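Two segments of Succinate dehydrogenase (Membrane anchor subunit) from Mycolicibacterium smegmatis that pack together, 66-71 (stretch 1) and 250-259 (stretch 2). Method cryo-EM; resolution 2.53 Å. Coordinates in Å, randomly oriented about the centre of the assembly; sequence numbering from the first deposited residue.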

# COMPACT_ATOMS: atom_id res chain seq x y z
N TYR C 66 -7.98 36.72 44.30
CA TYR C 66 -7.15 35.89 43.45
C TYR C 66 -6.68 34.68 44.24
O TYR C 66 -6.14 34.84 45.34
CB TYR C 66 -5.94 36.66 42.93
CG TYR C 66 -6.24 37.72 41.90
CD1 TYR C 66 -7.35 37.64 41.08
CD2 TYR C 66 -5.39 38.81 41.75
CE1 TYR C 66 -7.61 38.61 40.14
CE2 TYR C 66 -5.65 39.79 40.82
CZ TYR C 66 -6.76 39.68 40.02
OH TYR C 66 -7.01 40.66 39.09
N LEU C 67 -6.88 33.49 43.69
CA LEU C 67 -6.48 32.26 44.34
C LEU C 67 -5.71 31.40 43.35
O LEU C 67 -6.17 31.16 42.24
CB LEU C 67 -7.69 31.50 44.88
CG LEU C 67 -7.39 30.20 45.63
CD1 LEU C 67 -6.56 30.48 46.87
CD2 LEU C 67 -8.67 29.50 45.99
N THR C 68 -4.54 30.94 43.77
CA THR C 68 -3.73 30.06 42.94
C THR C 68 -4.45 28.73 42.72
O THR C 68 -5.07 28.20 43.65
CB THR C 68 -2.37 29.82 43.59
OG1 THR C 68 -1.70 31.06 43.79
CG2 THR C 68 -1.52 28.95 42.71
N PRO C 69 -4.41 28.17 41.51
CA PRO C 69 -4.96 26.82 41.30
C PRO C 69 -4.27 25.75 42.12
O PRO C 69 -4.90 24.71 42.40
CB PRO C 69 -4.76 26.59 39.80
CG PRO C 69 -4.65 27.94 39.22
CD PRO C 69 -4.00 28.80 40.24
N PHE C 70 -3.02 25.94 42.52
CA PHE C 70 -2.33 24.97 43.36
C PHE C 70 -2.84 24.98 44.79
O PHE C 70 -2.46 24.09 45.57
CB PHE C 70 -0.82 25.23 43.33
CG PHE C 70 -0.14 24.70 42.10
CD1 PHE C 70 0.81 25.46 41.44
CD2 PHE C 70 -0.45 23.45 41.60
CE1 PHE C 70 1.44 24.98 40.31
CE2 PHE C 70 0.18 22.97 40.47
CZ PHE C 70 1.12 23.74 39.83
N TYR C 71 -3.67 25.95 45.17
CA TYR C 71 -4.30 26.00 46.48
C TYR C 71 -5.82 26.08 46.36
O TYR C 71 -6.48 26.52 47.30
CB TYR C 71 -3.81 27.21 47.28
CG TYR C 71 -2.40 27.10 47.82
CD1 TYR C 71 -1.31 27.14 46.97
CD2 TYR C 71 -2.17 26.97 49.18
CE1 TYR C 71 -0.03 27.05 47.46
CE2 TYR C 71 -0.89 26.88 49.68
CZ TYR C 71 0.18 26.92 48.81
OH TYR C 71 1.45 26.83 49.30
N THR C 250 1.38 27.31 31.78
CA THR C 250 0.44 28.33 32.23
C THR C 250 0.11 28.18 33.70
O THR C 250 -0.10 29.19 34.39
CB THR C 250 -0.84 28.30 31.39
OG1 THR C 250 -1.45 27.01 31.48
CG2 THR C 250 -0.53 28.62 29.94
N LEU C 251 0.08 26.95 34.22
CA LEU C 251 -0.06 26.77 35.66
C LEU C 251 1.11 27.39 36.40
O LEU C 251 0.92 28.09 37.41
CB LEU C 251 -0.16 25.28 35.99
CG LEU C 251 -1.53 24.61 35.92
CD1 LEU C 251 -1.39 23.11 35.80
CD2 LEU C 251 -2.36 24.98 37.13
N VAL C 252 2.33 27.16 35.91
CA VAL C 252 3.50 27.71 36.59
C VAL C 252 3.46 29.23 36.58
O VAL C 252 3.71 29.87 37.61
CB VAL C 252 4.79 27.17 35.95
CG1 VAL C 252 6.00 27.91 36.50
CG2 VAL C 252 4.92 25.69 36.21
N LEU C 253 3.13 29.84 35.44
CA LEU C 253 3.08 31.30 35.38
C LEU C 253 1.94 31.87 36.21
O LEU C 253 2.09 32.94 36.82
CB LEU C 253 3.01 31.81 33.94
CG LEU C 253 4.29 31.85 33.10
CD1 LEU C 253 4.82 30.50 32.68
CD2 LEU C 253 4.08 32.74 31.89
N THR C 254 0.79 31.21 36.24
CA THR C 254 -0.31 31.69 37.07
C THR C 254 0.08 31.70 38.54
O THR C 254 -0.11 32.70 39.25
CB THR C 254 -1.55 30.83 36.83
OG1 THR C 254 -1.72 30.63 35.43
CG2 THR C 254 -2.79 31.52 37.38
N ASP C 255 0.67 30.59 39.02
CA ASP C 255 1.20 30.56 40.38
C ASP C 255 2.21 31.67 40.61
O ASP C 255 2.17 32.36 41.63
CB ASP C 255 1.84 29.21 40.69
CG ASP C 255 1.96 28.95 42.18
OD1 ASP C 255 1.32 28.03 42.69
OD2 ASP C 255 2.72 29.69 42.84
N PHE C 256 3.16 31.83 39.69
CA PHE C 256 4.24 32.79 39.91
C PHE C 256 3.70 34.21 40.01
O PHE C 256 4.09 34.97 40.91
CB PHE C 256 5.27 32.67 38.79
CG PHE C 256 6.55 33.39 39.07
CD1 PHE C 256 7.34 33.04 40.15
CD2 PHE C 256 6.96 34.43 38.26
CE1 PHE C 256 8.51 33.70 40.41
CE2 PHE C 256 8.13 35.10 38.51
CZ PHE C 256 8.91 34.73 39.59
N TYR C 257 2.79 34.58 39.11
CA TYR C 257 2.21 35.92 39.14
C TYR C 257 1.41 36.15 40.42
O TYR C 257 1.53 37.20 41.06
CB TYR C 257 1.33 36.15 37.91
CG TYR C 257 0.76 37.55 37.86
CD1 TYR C 257 1.46 38.59 37.28
CD2 TYR C 257 -0.49 37.82 38.40
CE1 TYR C 257 0.95 39.86 37.24
CE2 TYR C 257 -1.01 39.09 38.36
CZ TYR C 257 -0.29 40.11 37.78
OH TYR C 257 -0.81 41.38 37.74
N ILE C 258 0.58 35.18 40.79
CA ILE C 258 -0.24 35.36 41.99
C ILE C 258 0.64 35.48 43.22
O ILE C 258 0.40 36.30 44.10
CB ILE C 258 -1.27 34.22 42.13
CG1 ILE C 258 -2.32 34.33 41.03
CG2 ILE C 258 -1.96 34.29 43.47
CD1 ILE C 258 -3.43 33.32 41.14
N MET C 259 1.70 34.66 43.30
CA MET C 259 2.64 34.75 44.40
C MET C 259 3.31 36.12 44.45
O MET C 259 3.47 36.70 45.53
CB MET C 259 3.70 33.67 44.27
CG MET C 259 4.71 33.65 45.40
SD MET C 259 5.91 32.33 45.19
CE MET C 259 6.86 32.97 43.82

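No hydrogen bond joins these two stretches, yet a carboxylate sits in the middle of the contact and touches carbon. Asp255 OD1 lies 3.0 Å from Thr68 CG2 and 2.9 Å from Phe70 CD1, both very close for oxygen against carbon. The approach to Phe70 comes at the ring edge, near its plane, where aromatic C–H groups carry a slight positive charge and can face a carboxylate oxygen favorably. The other oxygen, OD2, is hydrogen-bonded elsewhere in the structure, so the buried acid is not left without a polar partner.

The backbone arrangement is a short, turning segment laid against a helix. Stretch 1 leaves a strand at Tyr66 and Leu67, passes through Thr68 and enters a 3-10 segment at Pro69 and Phe70; Tyr71 N donates to Thr68 O at 3.1 Å, closing the turn. Stretch 2 is helical throughout, with its backbone hydrogen bonds running i to i-4. The two chains come nearest at Thr68 and Asp255, whose CA atoms are 5.6 Å apart, close enough for the threonine's short side chain to reach the helix.

The helix contributes Leu251, Thr254, Asp255 and Ile258, the 3-4 spacing that gathers side chains along one side of a helix. Toward the C-terminal end of the stretch, Ile258 gives up more area than any other residue here. Its CD1 meets the backbone at Leu67 O, 3.7 Å away, while its CG2 lies 3.3 Å from Thr68 OG1. The latter is packing of a methyl against a hydroxyl oxygen, and carbon offers it no hydrogen bond.

About two turns back along the helix, Leu251 supplies the plainly apolar part. Its CD2 is 3.9 Å from Pro69 CB, and its CB is 4.3 Å from Phe70 CZ, so one leucine touches two consecutive residues of the 3-10 segment. The CA-to-CB bonds of Pro69 and Phe70 both point toward the helix, whereas that of Leu251 points sideways and the end of its side chain comes nearer. Between these sites, Thr254 CG2 approaches Pro69 CD at 4.1 Å. Its hydroxyl is turned to its own helix instead: OG1 donates to Thr250 O at a very short 2.4 Å, which leaves the methyl to pack.

The rule to read here is economical: 471 Å², both sides summed, is buried by methyl, proline and aromatic ring packing around one acid, with Thr254 OG1 and Asp255 OD2 hydrogen-bonded away from stretch 1, while Asp255 OD1 lies against carbon.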